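Local atomic coordinates of haloalkane dehalogenase (Mycobacterium rhodesiae, PDB entry 4MJ3), a protein that catalyses the hydrolytic cleavage of carbon-halogen bonds in haloalkanes, yielding the corresponding alcohol and a halide ion. Residues Val48-His53 with Val117-Gln122; Arg142-Asn147 with Pro241-Phe246; His37-Gly42 with Ala76-Leu81; Ser59-Trp64 with Gly279-Glu284. All blocks are in the same frame, centred on the assembly; numbering follows the deposited sequence.

Interaction 1: Val48-His53 with Val117-Gln122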
loop_
_atom_site.group_PDB
_atom_site.type_symbol
_atom_site.label_atom_id
_atom_site.label_comp_id
_atom_site.label_asym_id
_atom_site.label_seq_id
_atom_site.Cartn_x
_atom_site.Cartn_y
_atom_site.Cartn_z
ATOM N N VAL A 48 5.456 14.587 -7.215
ATOM C CA VAL A 48 4.446 13.731 -6.621
ATOM C C VAL A 48 5.103 12.577 -5.884
ATOM O O VAL A 48 5.927 11.857 -6.455
ATOM C CB VAL A 48 3.494 13.166 -7.688
ATOM C CG1 VAL A 48 2.575 12.097 -7.094
ATOM C CG2 VAL A 48 2.687 14.279 -8.341
ATOM N N VAL A 49 4.677 12.369 -4.641
ATOM C CA VAL A 49 5.019 11.170 -3.885
ATOM C C VAL A 49 3.711 10.422 -3.664
ATOM O O VAL A 49 2.806 10.936 -3.000
ATOM C CB VAL A 49 5.657 11.526 -2.547
ATOM C CG1 VAL A 49 6.014 10.264 -1.767
ATOM C CG2 VAL A 49 6.876 12.419 -2.775
ATOM N N LEU A 50 3.609 9.238 -4.241
ATOM C CA LEU A 50 2.388 8.433 -4.153
ATOM C C LEU A 50 2.545 7.405 -3.067
ATOM O O LEU A 50 3.434 6.548 -3.135
ATOM C CB LEU A 50 2.100 7.757 -5.494
ATOM C CG LEU A 50 0.875 6.853 -5.524
ATOM C CD1 LEU A 50 -0.403 7.619 -5.235
ATOM C CD2 LEU A 50 0.815 6.204 -6.891
ATOM N N LEU A 51 1.660 7.470 -2.069
ATOM C CA LEU A 51 1.749 6.660 -0.868
ATOM C C LEU A 51 0.677 5.586 -0.884
ATOM O O LEU A 51 -0.508 5.894 -0.787
ATOM C CB LEU A 51 1.545 7.545 0.368
ATOM C CG LEU A 51 2.465 8.766 0.479
ATOM C CD1 LEU A 51 1.951 9.744 1.522
ATOM C CD2 LEU A 51 3.883 8.345 0.792
ATOM N N LEU A 52 1.092 4.332 -1.035
ATOM C CA LEU A 52 0.140 3.232 -1.130
ATOM C C LEU A 52 0.190 2.328 0.087
ATOM O O LEU A 52 1.261 1.859 0.488
ATOM C CB LEU A 52 0.374 2.415 -2.409
ATOM C CG LEU A 52 0.251 3.183 -3.734
ATOM C CD1 LEU A 52 0.319 2.206 -4.912
ATOM C CD2 LEU A 52 -1.015 4.024 -3.807
ATOM N N HIS A 53 -0.979 2.125 0.680
ATOM C CA HIS A 53 -1.155 1.283 1.846
ATOM C C HIS A 53 -1.575 -0.098 1.388
ATOM O O HIS A 53 -1.930 -0.314 0.227
ATOM C CB HIS A 53 -2.250 1.863 2.730
ATOM C CG HIS A 53 -3.625 1.592 2.213
ATOM N ND1 HIS A 53 -4.302 0.432 2.491
ATOM C CD2 HIS A 53 -4.407 2.283 1.350
ATOM C CE1 HIS A 53 -5.460 0.435 1.862
ATOM N NE2 HIS A 53 -5.552 1.548 1.170
ATOM N N VAL A 117 6.000 9.987 -11.006
ATOM C CA VAL A 117 5.651 9.659 -9.639
ATOM C C VAL A 117 6.804 9.032 -8.860
ATOM O O VAL A 117 7.524 8.189 -9.397
ATOM C CB VAL A 117 4.464 8.660 -9.664
ATOM C CG1 VAL A 117 4.167 8.114 -8.296
ATOM C CG2 VAL A 117 3.254 9.345 -10.265
ATOM N N THR A 118 6.956 9.441 -7.595
ATOM C CA THR A 118 7.798 8.724 -6.633
ATOM C C THR A 118 6.884 7.834 -5.787
ATOM O O THR A 118 6.141 8.309 -4.929
ATOM C CB THR A 118 8.633 9.682 -5.774
ATOM O OG1 THR A 118 9.557 10.377 -6.622
ATOM C CG2 THR A 118 9.424 8.932 -4.699
ATOM N N LEU A 119 6.919 6.536 -6.081
ATOM C CA LEU A 119 6.093 5.581 -5.361
ATOM C C LEU A 119 6.720 5.250 -4.022
ATOM O O LEU A 119 7.906 4.911 -3.942
ATOM C CB LEU A 119 5.937 4.309 -6.181
ATOM C CG LEU A 119 5.167 3.160 -5.532
ATOM C CD1 LEU A 119 3.719 3.546 -5.277
ATOM C CD2 LEU A 119 5.232 1.929 -6.436
ATOM N N VAL A 120 5.909 5.300 -2.971
ATOM C CA VAL A 120 6.299 4.762 -1.672
ATOM C C VAL A 120 5.262 3.692 -1.332
ATOM O O VAL A 120 4.060 3.968 -1.278
ATOM C CB VAL A 120 6.298 5.827 -0.593
ATOM C CG1 VAL A 120 6.627 5.210 0.764
ATOM C CG2 VAL A 120 7.269 6.950 -0.963
ATOM N N CYS A 121 5.723 2.469 -1.108
ATOM C CA CYS A 121 4.785 1.360 -0.991
ATOM C C CYS A 121 5.183 0.375 0.104
ATOM O O CYS A 121 6.356 0.181 0.364
ATOM C CB CYS A 121 4.632 0.665 -2.337
ATOM S SG CYS A 121 6.148 -0.064 -3.039
ATOM N N GLN A 122 4.161 -0.235 0.705
ATOM C CA GLN A 122 4.311 -1.153 1.831
ATOM C C GLN A 122 3.204 -2.201 1.737
ATOM O O GLN A 122 2.091 -1.882 1.285
ATOM C CB GLN A 122 4.184 -0.341 3.126
ATOM C CG GLN A 122 4.322 -1.113 4.426
ATOM C CD GLN A 122 2.987 -1.491 5.080
ATOM O OE1 GLN A 122 1.934 -0.985 4.720
ATOM N NE2 GLN A 122 3.052 -2.375 6.067
HETATM O O HOH W 1 8.251 12.297 -7.920
#
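Val48-Leu52 and Val117-Cys121 are parallel neighbours in the mixed central sheet of the alpha/beta hydrolase fold, and every residue of the contact is buried. Four backbone hydrogen bonds join them: Thr118 N to Val48 O, Leu50 N to Thr118 O, Val120 N to Leu50 O and Leu52 N to Val120 O, the last almost straight at 173°. On the face carrying Val49, Leu51, Thr118 and Val120, which helix 66-71 packs against, Val49 CG1 crosses to Val120 CG2 at 3.6 Å. Leu51, its CG anti to the carbonyl carbon (chi1 -54°), lays CD2 alongside Val120, 3.8 Å from that residue's CB. Beta-branched valines fill the space close to the backbone, whereas leucines reach farther. On the other face Leu50 CB presses on Val117 CG1 (3.5 Å), and Leu52 CD1 meets Leu119 CD1 at 3.7 Å, their side chains crossing at about a right angle. Thr118 suits the strand's beginning, because its hydroxyl bonds Arg142 NH1 and shares a water with Val48 O. The chemistry changes along the pair: apolar packing in the middle, then His53, whose NE2 pairs with Leu81 N, and Gln122 at the C-terminal ends, the side on which this fold places its active site.

Interaction 2: Arg142-Asn147 with Pro241-Phe246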
loop_
_atom_site.group_PDB
_atom_site.type_symbol
_atom_site.label_atom_id
_atom_site.label_comp_id
_atom_site.label_asym_id
_atom_site.label_seq_id
_atom_site.Cartn_x
_atom_site.Cartn_y
_atom_site.Cartn_z
ATOM N N ARG A 142 10.750 7.443 -9.559
ATOM C CA ARG A 142 11.527 6.783 -8.489
ATOM C C ARG A 142 10.610 5.847 -7.712
ATOM O O ARG A 142 9.384 6.005 -7.748
ATOM C CB ARG A 142 12.096 7.783 -7.503
ATOM C CG ARG A 142 12.738 9.022 -8.110
ATOM C CD ARG A 142 13.225 9.935 -7.027
ATOM N NE ARG A 142 13.632 11.233 -7.542
ATOM C CZ ARG A 142 12.810 12.261 -7.776
ATOM N NH1 ARG A 142 11.487 12.183 -7.578
ATOM N NH2 ARG A 142 13.315 13.382 -8.264
ATOM N N VAL A 143 11.215 4.890 -7.007
ATOM C CA VAL A 143 10.457 3.930 -6.195
ATOM C C VAL A 143 11.129 3.736 -4.833
ATOM O O VAL A 143 12.354 3.578 -4.760
ATOM C CB VAL A 143 10.347 2.567 -6.910
ATOM C CG1 VAL A 143 9.611 1.579 -6.022
ATOM C CG2 VAL A 143 9.660 2.721 -8.260
ATOM N N VAL A 144 10.328 3.794 -3.774
ATOM C CA VAL A 144 10.743 3.426 -2.421
ATOM C C VAL A 144 9.912 2.215 -2.013
ATOM O O VAL A 144 8.683 2.283 -1.976
ATOM C CB VAL A 144 10.509 4.572 -1.422
ATOM C CG1 VAL A 144 10.945 4.144 -0.025
ATOM C CG2 VAL A 144 11.246 5.799 -1.884
ATOM N N ALA A 145 10.587 1.107 -1.731
ATOM C CA ALA A 145 9.931 -0.106 -1.253
ATOM C C ALA A 145 10.231 -0.280 0.218
ATOM O O ALA A 145 11.397 -0.278 0.625
ATOM C CB ALA A 145 10.424 -1.314 -2.035
ATOM N N ALA A 146 9.196 -0.470 1.015
ATOM C CA ALA A 146 9.334 -0.651 2.454
ATOM C C ALA A 146 8.417 -1.754 2.945
ATOM O O ALA A 146 7.191 -1.595 2.947
ATOM C CB ALA A 146 9.001 0.651 3.171
ATOM N N ASN A 147 9.007 -2.863 3.389
ATOM C CA ASN A 147 8.243 -3.980 3.941
ATOM C C ASN A 147 7.182 -4.435 2.959
ATOM O O ASN A 147 5.966 -4.400 3.241
ATOM C CB ASN A 147 7.632 -3.623 5.296
ATOM C CG ASN A 147 8.681 -3.370 6.363
ATOM O OD1 ASN A 147 9.875 -3.582 6.149
ATOM N ND2 ASN A 147 8.219 -2.944 7.534
ATOM N N PRO A 241 15.823 5.452 -10.172
ATOM C CA PRO A 241 16.162 5.262 -8.743
ATOM C C PRO A 241 15.187 4.410 -7.935
ATOM O O PRO A 241 13.965 4.607 -7.987
ATOM C CB PRO A 241 16.219 6.699 -8.207
ATOM C CG PRO A 241 16.621 7.499 -9.385
ATOM C CD PRO A 241 15.887 6.878 -10.546
ATOM N N PHE A 242 15.754 3.462 -7.197
ATOM C CA PHE A 242 14.993 2.531 -6.376
ATOM C C PHE A 242 15.658 2.446 -5.001
ATOM O O PHE A 242 16.855 2.137 -4.906
ATOM C CB PHE A 242 14.990 1.170 -7.056
ATOM C CG PHE A 242 14.088 0.177 -6.382
ATOM C CD1 PHE A 242 14.482 -0.465 -5.231
ATOM C CD2 PHE A 242 12.846 -0.100 -6.928
ATOM C CE1 PHE A 242 13.634 -1.379 -4.611
ATOM C CE2 PHE A 242 12.003 -1.002 -6.323
ATOM C CZ PHE A 242 12.406 -1.632 -5.165
ATOM N N LEU A 243 14.881 2.744 -3.954
ATOM C CA LEU A 243 15.353 2.748 -2.581
ATOM C C LEU A 243 14.696 1.644 -1.776
ATOM O O LEU A 243 13.464 1.488 -1.795
ATOM C CB LEU A 243 15.032 4.086 -1.899
ATOM C CG LEU A 243 15.610 4.252 -0.480
ATOM C CD1 LEU A 243 17.111 4.497 -0.547
ATOM C CD2 LEU A 243 14.937 5.380 0.276
ATOM N N SER A 244 15.524 0.867 -1.099
ATOM C CA SER A 244 15.063 -0.109 -0.129
ATOM C C SER A 244 15.074 0.572 1.230
ATOM O O SER A 244 16.130 0.998 1.685
ATOM C CB SER A 244 15.989 -1.330 -0.125
ATOM O OG SER A 244 15.539 -2.285 0.813
ATOM N N ALA A 245 13.903 0.645 1.866
ATOM C CA ALA A 245 13.712 1.245 3.175
ATOM C C ALA A 245 12.811 0.375 4.052
ATOM O O ALA A 245 11.836 0.847 4.653
ATOM C CB ALA A 245 13.137 2.648 3.021
ATOM N N PHE A 246 13.175 -0.904 4.151
ATOM C CA PHE A 246 12.511 -1.855 5.027
ATOM C C PHE A 246 12.892 -1.575 6.487
ATOM O O PHE A 246 13.925 -0.941 6.778
ATOM C CB PHE A 246 12.915 -3.299 4.687
ATOM C CG PHE A 246 12.320 -3.848 3.424
ATOM C CD1 PHE A 246 12.375 -3.149 2.209
ATOM C CD2 PHE A 246 11.723 -5.114 3.430
ATOM C CE1 PHE A 246 11.856 -3.707 1.047
ATOM C CE2 PHE A 246 11.216 -5.687 2.255
ATOM C CZ PHE A 246 11.258 -4.975 1.071
#
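Phe242 and Val143 form a tight part of this parallel strand pair, in which Arg142-Ala145 and Phe242-Ser244 are tied by backbone bonds such as Leu243 N to Val143 O at 2.8 Å. With CG anti to the backbone N (chi1 -173°), Phe242 turns its ring across the neighbouring strand: CE2 lies 3.5 Å from Val143 CG1 and CZ 3.7 Å from Ala145 CB, where the small methyl suits the space beside the ring. Packing is equally close beyond the strands. The Phe246 ring carries Asn147 N over its centre, 3.3 Å above the plane, while Asn147 OD1 passes Phe246 CB at 3.4 Å. Asparagine tolerates the positive phi needed at this bend (54°), and its ND2 bonds Ser247 OG and His280 O. Ala245 O is buried without a polar partner. Between the side chains the opposite end is looser: partly exposed Pro241 comes no nearer than 4.2 Å, from CB to Arg142 CG, although its O accepts from Val143 N, and the guanidinium turns to Thr118 and Glu47. Helices 124-135 and 256-263 pack on the face of Val143, Phe242 and Ala145; Phe297 of helix 282-300 lies against Val144 and Leu243, and strand 117-121 flanks Arg142-Ala145.

Interaction 3: His37-Gly42 with Ala76-Leu81; sequences HYLDEG and AVAIDL
His37, Asp80 and Ala76 bury the most surface here, at the two ends of an antiparallel ladder between His37-Glu41 and Ala76-Ile79. His37 and Asp80 are bonded twice. Asp80 N gives its hydrogen to His37 O at 2.9 Å, and His37 ND1 gives its own to Asp80 OD2 at 2.7 Å. The imidazole stands with CG anti to the backbone N (chi1 168°), which brings its ND1 edge to the carboxylate; Asp80 OD2 lies near the ring plane, yet is itself met from above the carboxylate plane, 61° out of it. That carboxylate has further partners, Ser59 OG on OD1 and Arg86 N on OD2. At the far end Ala76 forms a hydrogen-bonded pair with Glu41, its N reaching Glu41 O at 2.8 Å and its O taking Glu41 N at 2.9 Å. Its small methyl, like that of Ala78, suits a face that also carries the longer Leu39 and Glu41. Between the ends, Tyr38 CB rests on Ile79 CG1 (3.8 Å) on the other face, beside helix 98-112. A buried aspartate with several N-H and hydroxyl partners is consistent with an ionised carboxylate, whose charge would favour the proton on His37 ND1 and may raise the basicity of the ring.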
loop_
_atom_site.group_PDB
_atom_site.type_symbol
_atom_site.label_atom_id
_atom_site.label_comp_id
_atom_site.label_asym_id
_atom_site.label_seq_id
_atom_site.Cartn_x
_atom_site.Cartn_y
_atom_site.Cartn_z
ATOM N N HIS A 37 -11.328 6.869 -2.646
ATOM C CA HIS A 37 -10.917 8.012 -1.868
ATOM C C HIS A 37 -9.409 8.223 -1.982
ATOM O O HIS A 37 -8.640 7.261 -2.006
ATOM C CB HIS A 37 -11.279 7.787 -0.416
ATOM C CG HIS A 37 -10.658 8.771 0.535
ATOM N ND1 HIS A 37 -9.661 8.419 1.415
ATOM C CD2 HIS A 37 -10.915 10.084 0.767
ATOM C CE1 HIS A 37 -9.317 9.467 2.142
ATOM N NE2 HIS A 37 -10.050 10.501 1.754
ATOM N N TYR A 38 -8.995 9.476 -2.041
ATOM C CA TYR A 38 -7.571 9.825 -1.961
ATOM C C TYR A 38 -7.364 11.158 -1.253
ATOM O O TYR A 38 -8.310 11.946 -1.102
ATOM C CB TYR A 38 -6.934 9.837 -3.356
ATOM C CG TYR A 38 -7.314 11.006 -4.253
ATOM C CD1 TYR A 38 -8.539 11.028 -4.936
ATOM C CD2 TYR A 38 -6.458 12.090 -4.424
ATOM C CE1 TYR A 38 -8.882 12.098 -5.752
ATOM C CE2 TYR A 38 -6.799 13.156 -5.239
ATOM C CZ TYR A 38 -8.004 13.163 -5.902
ATOM O OH TYR A 38 -8.296 14.219 -6.726
ATOM N N LEU A 39 -6.126 11.369 -0.816
ATOM C CA LEU A 39 -5.651 12.628 -0.251
ATOM C C LEU A 39 -4.677 13.245 -1.227
ATOM O O LEU A 39 -3.904 12.522 -1.872
ATOM C CB LEU A 39 -4.880 12.366 1.036
ATOM C CG LEU A 39 -5.563 11.551 2.118
ATOM C CD1 LEU A 39 -4.632 11.429 3.306
ATOM C CD2 LEU A 39 -6.889 12.194 2.501
ATOM N N ASP A 40 -4.664 14.574 -1.304
ATOM C CA ASP A 40 -3.765 15.299 -2.191
ATOM C C ASP A 40 -3.335 16.544 -1.429
ATOM O O ASP A 40 -4.136 17.466 -1.233
ATOM C CB ASP A 40 -4.510 15.659 -3.480
ATOM C CG ASP A 40 -3.604 16.239 -4.569
ATOM O OD1 ASP A 40 -2.447 16.636 -4.288
ATOM O OD2 ASP A 40 -4.084 16.312 -5.728
ATOM N N GLU A 41 -2.081 16.570 -0.988
ATOM C CA GLU A 41 -1.622 17.611 -0.071
ATOM C C GLU A 41 -0.287 18.157 -0.515
ATOM O O GLU A 41 0.522 17.445 -1.116
ATOM C CB GLU A 41 -1.477 17.043 1.334
ATOM C CG GLU A 41 -2.766 16.517 1.950
ATOM C CD GLU A 41 -3.753 17.606 2.277
ATOM O OE1 GLU A 41 -3.318 18.757 2.546
ATOM O OE2 GLU A 41 -4.968 17.318 2.290
ATOM N N GLY A 42 -0.057 19.427 -0.213
ATOM C CA GLY A 42 1.187 20.098 -0.592
ATOM C C GLY A 42 1.065 20.869 -1.885
ATOM O O GLY A 42 0.004 20.916 -2.513
ATOM N N ALA A 76 2.101 15.169 -1.716
ATOM C CA ALA A 76 1.799 13.858 -1.203
ATOM C C ALA A 76 0.393 13.446 -1.640
ATOM O O ALA A 76 -0.586 14.132 -1.353
ATOM C CB ALA A 76 1.903 13.847 0.315
ATOM N N VAL A 77 0.317 12.302 -2.306
ATOM C CA VAL A 77 -0.937 11.739 -2.734
ATOM C C VAL A 77 -1.040 10.334 -2.150
ATOM O O VAL A 77 -0.103 9.547 -2.263
ATOM C CB VAL A 77 -1.016 11.704 -4.270
ATOM C CG1 VAL A 77 -2.325 11.093 -4.717
ATOM C CG2 VAL A 77 -0.839 13.116 -4.812
ATOM N N ALA A 78 -2.146 10.043 -1.469
ATOM C CA ALA A 78 -2.359 8.724 -0.868
ATOM C C ALA A 78 -3.728 8.225 -1.310
ATOM O O ALA A 78 -4.713 8.966 -1.231
ATOM C CB ALA A 78 -2.300 8.807 0.653
ATOM N N ILE A 79 -3.801 6.983 -1.782
ATOM C CA ILE A 79 -5.051 6.485 -2.355
ATOM C C ILE A 79 -5.507 5.254 -1.574
ATOM O O ILE A 79 -4.716 4.366 -1.339
ATOM C CB ILE A 79 -4.838 6.103 -3.843
ATOM C CG1 ILE A 79 -4.354 7.311 -4.648
ATOM C CG2 ILE A 79 -6.121 5.521 -4.438
ATOM C CD1 ILE A 79 -4.005 7.004 -6.085
ATOM N N ASP A 80 -6.789 5.201 -1.223
ATOM C CA ASP A 80 -7.360 4.035 -0.568
ATOM C C ASP A 80 -7.761 2.953 -1.584
ATOM O O ASP A 80 -8.527 3.194 -2.510
ATOM C CB ASP A 80 -8.609 4.394 0.242
ATOM C CG ASP A 80 -8.319 5.235 1.479
ATOM O OD1 ASP A 80 -7.140 5.350 1.932
ATOM O OD2 ASP A 80 -9.301 5.819 2.000
ATOM N N LEU A 81 -7.258 1.754 -1.376
ATOM C CA LEU A 81 -7.632 0.602 -2.202
ATOM C C LEU A 81 -9.136 0.352 -2.117
ATOM O O LEU A 81 -9.745 0.566 -1.088
ATOM C CB LEU A 81 -6.882 -0.637 -1.729
ATOM C CG LEU A 81 -5.355 -0.646 -1.877
ATOM C CD1 LEU A 81 -4.735 -1.772 -1.071
ATOM C CD2 LEU A 81 -4.974 -0.759 -3.330
#

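Interaction 4: Ser59-Trp64 with Gly279-Glu284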
loop_
_atom_site.group_PDB
_atom_site.type_symbol
_atom_site.label_atom_id
_atom_site.label_comp_id
_atom_site.label_asym_id
_atom_site.label_seq_id
_atom_site.Cartn_x
_atom_site.Cartn_y
_atom_site.Cartn_z
ATOM N N SER A 59 -5.290 5.030 4.031
ATOM C CA SER A 59 -4.385 6.192 3.951
ATOM C C SER A 59 -4.086 6.862 5.296
ATOM O O SER A 59 -3.079 7.552 5.441
ATOM C CB SER A 59 -4.920 7.206 2.951
ATOM O OG SER A 59 -4.854 6.650 1.637
ATOM N N TYR A 60 -4.915 6.580 6.300
ATOM C CA TYR A 60 -4.656 6.957 7.683
ATOM C C TYR A 60 -3.263 6.542 8.153
ATOM O O TYR A 60 -2.634 7.254 8.944
ATOM C CB TYR A 60 -5.716 6.384 8.617
ATOM C CG TYR A 60 -5.723 6.984 9.985
ATOM C CD1 TYR A 60 -6.267 8.241 10.182
ATOM C CD2 TYR A 60 -5.184 6.316 11.088
ATOM C CE1 TYR A 60 -6.307 8.817 11.438
ATOM C CE2 TYR A 60 -5.220 6.885 12.348
ATOM C CZ TYR A 60 -5.764 8.143 12.517
ATOM O OH TYR A 60 -5.813 8.746 13.751
ATOM N N LEU A 61 -2.791 5.399 7.659
ATOM C CA LEU A 61 -1.443 4.891 7.953
ATOM C C LEU A 61 -0.311 5.863 7.615
ATOM O O LEU A 61 0.749 5.815 8.234
ATOM C CB LEU A 61 -1.240 3.567 7.196
ATOM C CG LEU A 61 0.090 2.828 7.339
ATOM C CD1 LEU A 61 0.363 2.496 8.800
ATOM C CD2 LEU A 61 0.034 1.567 6.486
ATOM N N TYR A 62 -0.544 6.746 6.632
ATOM C CA TYR A 62 0.462 7.684 6.152
ATOM C C TYR A 62 0.383 9.053 6.846
ATOM O O TYR A 62 1.120 9.978 6.473
ATOM C CB TYR A 62 0.374 7.826 4.635
ATOM C CG TYR A 62 0.986 6.644 3.958
ATOM C CD1 TYR A 62 2.348 6.446 3.987
ATOM C CD2 TYR A 62 0.189 5.678 3.339
ATOM C CE1 TYR A 62 2.925 5.343 3.393
ATOM C CE2 TYR A 62 0.759 4.583 2.723
ATOM C CZ TYR A 62 2.132 4.402 2.779
ATOM O OH TYR A 62 2.750 3.306 2.179
ATOM N N ARG A 63 -0.449 9.173 7.880
ATOM C CA ARG A 63 -0.682 10.487 8.489
ATOM C C ARG A 63 0.550 11.148 9.102
ATOM O O ARG A 63 0.623 12.378 9.139
ATOM C CB ARG A 63 -1.806 10.431 9.529
ATOM C CG ARG A 63 -1.434 9.754 10.844
ATOM C CD ARG A 63 -2.687 9.316 11.592
ATOM N NE ARG A 63 -2.367 8.618 12.833
ATOM C CZ ARG A 63 -1.951 7.364 12.918
ATOM N NH1 ARG A 63 -1.767 6.627 11.815
ATOM N NH2 ARG A 63 -1.692 6.838 14.105
ATOM N N TRP A 64 1.497 10.369 9.606
ATOM C CA TRP A 64 2.723 10.956 10.150
ATOM C C TRP A 64 3.733 11.364 9.066
ATOM O O TRP A 64 4.587 12.220 9.302
ATOM C CB TRP A 64 3.403 10.009 11.147
ATOM C CG TRP A 64 2.526 9.466 12.209
ATOM C CD1 TRP A 64 2.240 8.155 12.433
ATOM C CD2 TRP A 64 1.823 10.206 13.210
ATOM N NE1 TRP A 64 1.393 8.026 13.511
ATOM C CE2 TRP A 64 1.136 9.271 14.013
ATOM C CE3 TRP A 64 1.716 11.566 13.513
ATOM C CZ2 TRP A 64 0.330 9.654 15.097
ATOM C CZ3 TRP A 64 0.906 11.949 14.601
ATOM C CH2 TRP A 64 0.231 10.992 15.369
ATOM N N GLY A 279 8.120 -2.201 13.220
ATOM C CA GLY A 279 7.540 -3.467 12.784
ATOM C C GLY A 279 7.047 -3.406 11.356
ATOM O O GLY A 279 7.425 -2.531 10.569
ATOM N N HIS A 280 6.173 -4.345 11.007
ATOM C CA HIS A 280 5.598 -4.393 9.677
ATOM C C HIS A 280 4.978 -3.070 9.226
ATOM O O HIS A 280 5.260 -2.578 8.136
ATOM C CB HIS A 280 4.541 -5.487 9.638
ATOM C CG HIS A 280 3.909 -5.653 8.304
ATOM N ND1 HIS A 280 4.601 -6.107 7.203
ATOM C CD2 HIS A 280 2.638 -5.426 7.883
ATOM C CE1 HIS A 280 3.789 -6.142 6.162
ATOM N NE2 HIS A 280 2.600 -5.717 6.546
ATOM N N PHE A 281 4.139 -2.487 10.081
ATOM C CA PHE A 281 3.490 -1.209 9.804
ATOM C C PHE A 281 4.420 -0.093 10.239
ATOM O O PHE A 281 4.164 0.642 11.196
ATOM C CB PHE A 281 2.125 -1.127 10.489
ATOM C CG PHE A 281 1.154 -2.133 9.976
ATOM C CD1 PHE A 281 0.502 -1.929 8.764
ATOM C CD2 PHE A 281 0.919 -3.292 10.658
ATOM C CE1 PHE A 281 -0.385 -2.852 8.250
ATOM C CE2 PHE A 281 0.038 -4.244 10.158
ATOM C CZ PHE A 281 -0.633 -4.013 8.961
ATOM N N LEU A 282 5.528 0.024 9.506
ATOM C CA LEU A 282 6.616 0.890 9.938
ATOM C C LEU A 282 6.216 2.375 9.949
ATOM O O LEU A 282 6.842 3.174 10.640
ATOM C CB LEU A 282 7.868 0.669 9.089
ATOM C CG LEU A 282 7.974 1.281 7.693
ATOM C CD1 LEU A 282 9.394 1.050 7.176
ATOM C CD2 LEU A 282 6.971 0.667 6.719
ATOM N N GLN A 283 5.183 2.718 9.190
ATOM C CA GLN A 283 4.684 4.090 9.138
ATOM C C GLN A 283 4.064 4.510 10.471
ATOM O O GLN A 283 4.007 5.702 10.767
ATOM C CB GLN A 283 3.656 4.275 8.013
ATOM C CG GLN A 283 4.077 3.707 6.661
ATOM C CD GLN A 283 3.538 2.314 6.408
ATOM O OE1 GLN A 283 3.520 1.467 7.308
ATOM N NE2 GLN A 283 3.108 2.058 5.173
ATOM N N GLU A 284 3.592 3.552 11.262
ATOM C CA GLU A 284 3.076 3.825 12.609
ATOM C C GLU A 284 4.177 4.016 13.622
ATOM O O GLU A 284 4.065 4.861 14.499
ATOM C CB GLU A 284 2.195 2.696 13.142
ATOM C CG GLU A 284 0.800 2.664 12.587
ATOM C CD GLU A 284 -0.067 3.856 12.971
ATOM O OE1 GLU A 284 0.209 4.623 13.932
ATOM O OE2 GLU A 284 -1.043 4.052 12.245
HETATM O O HOH W 2 2.550 7.732 9.042
#
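Gln283 leans on Leu61 and Tyr62, and its side chain can be followed atom by atom. CB starts against the backbone, 3.3 Å from Leu61 O; CG continues to the Tyr62 ring, 3.8 Å from CE1. There the chain bends (chi2 96°), folding the amide over the leucine, so that CD lies 3.6 Å from Leu61 CG. OE1, 3.6 Å from Leu61 CD1, is buried with no polar partner. NE2 ends at Tyr62 OH (3.3 Å), a weak bond with ring and amide planes 81° apart; a second weak bond runs from NE2 to Gln122 OE1, and the tyrosine hydroxyl itself pairs more strongly with Leu52 O. Leu61, branched and apolar, fills the space between the amide and Glu284, whose CG touches its CD1 at 3.8 Å. Beside this, Arg63 grips Glu284 end-on in a salt bridge: NH1 to OE2 at 2.7 Å, nearly straight at 171°, and NH2 to OE1 at 2.9 Å. NH1 also bonds Tyr60 O, and Tyr196 OH bonds Glu284 OE2. Tyr60 CE2 and Trp64 NE1 lie over opposite faces of the guanidinium, toward its rim, and with its bonds to Glu284 and Tyr60 O would limit its rotation. A water links Leu61 O, Trp64 N and Gln283 O. Thus the 3-10 turn after strand 48-52 is fastened to the start of helix 282-300. Just before that helix, His280 bonds Asp123 and Asp250, consistent with the Asp-His-Asp form of the catalytic triad found in some haloalkane dehalogenases, in which Asp123 would be the nucleophile.

Interactions 1, 2 and 3 belong to one sheet: interaction 1 lies in its middle, interaction 2 reaches the outermost strand 242-244, and interaction 3 adds the antiparallel strand 33-41. Adjacent ladders are stitched by Leu119 O to Val144 N and by Leu51 N to Val77 O, whereas interactions 2 and 3 do not touch. All four contacts are largely buried; Trp64 of interaction 4 is the one exposed residue among those in contact. Backbone bonds and aliphatic or aromatic packing dominate interactions 1 and 2; interaction 3 adds a histidine-carboxylate pair, and interaction 4 combines a salt bridge and a bridging water with the apolar packing of Leu61. Interaction 4 touches each of the other three through polar side chains.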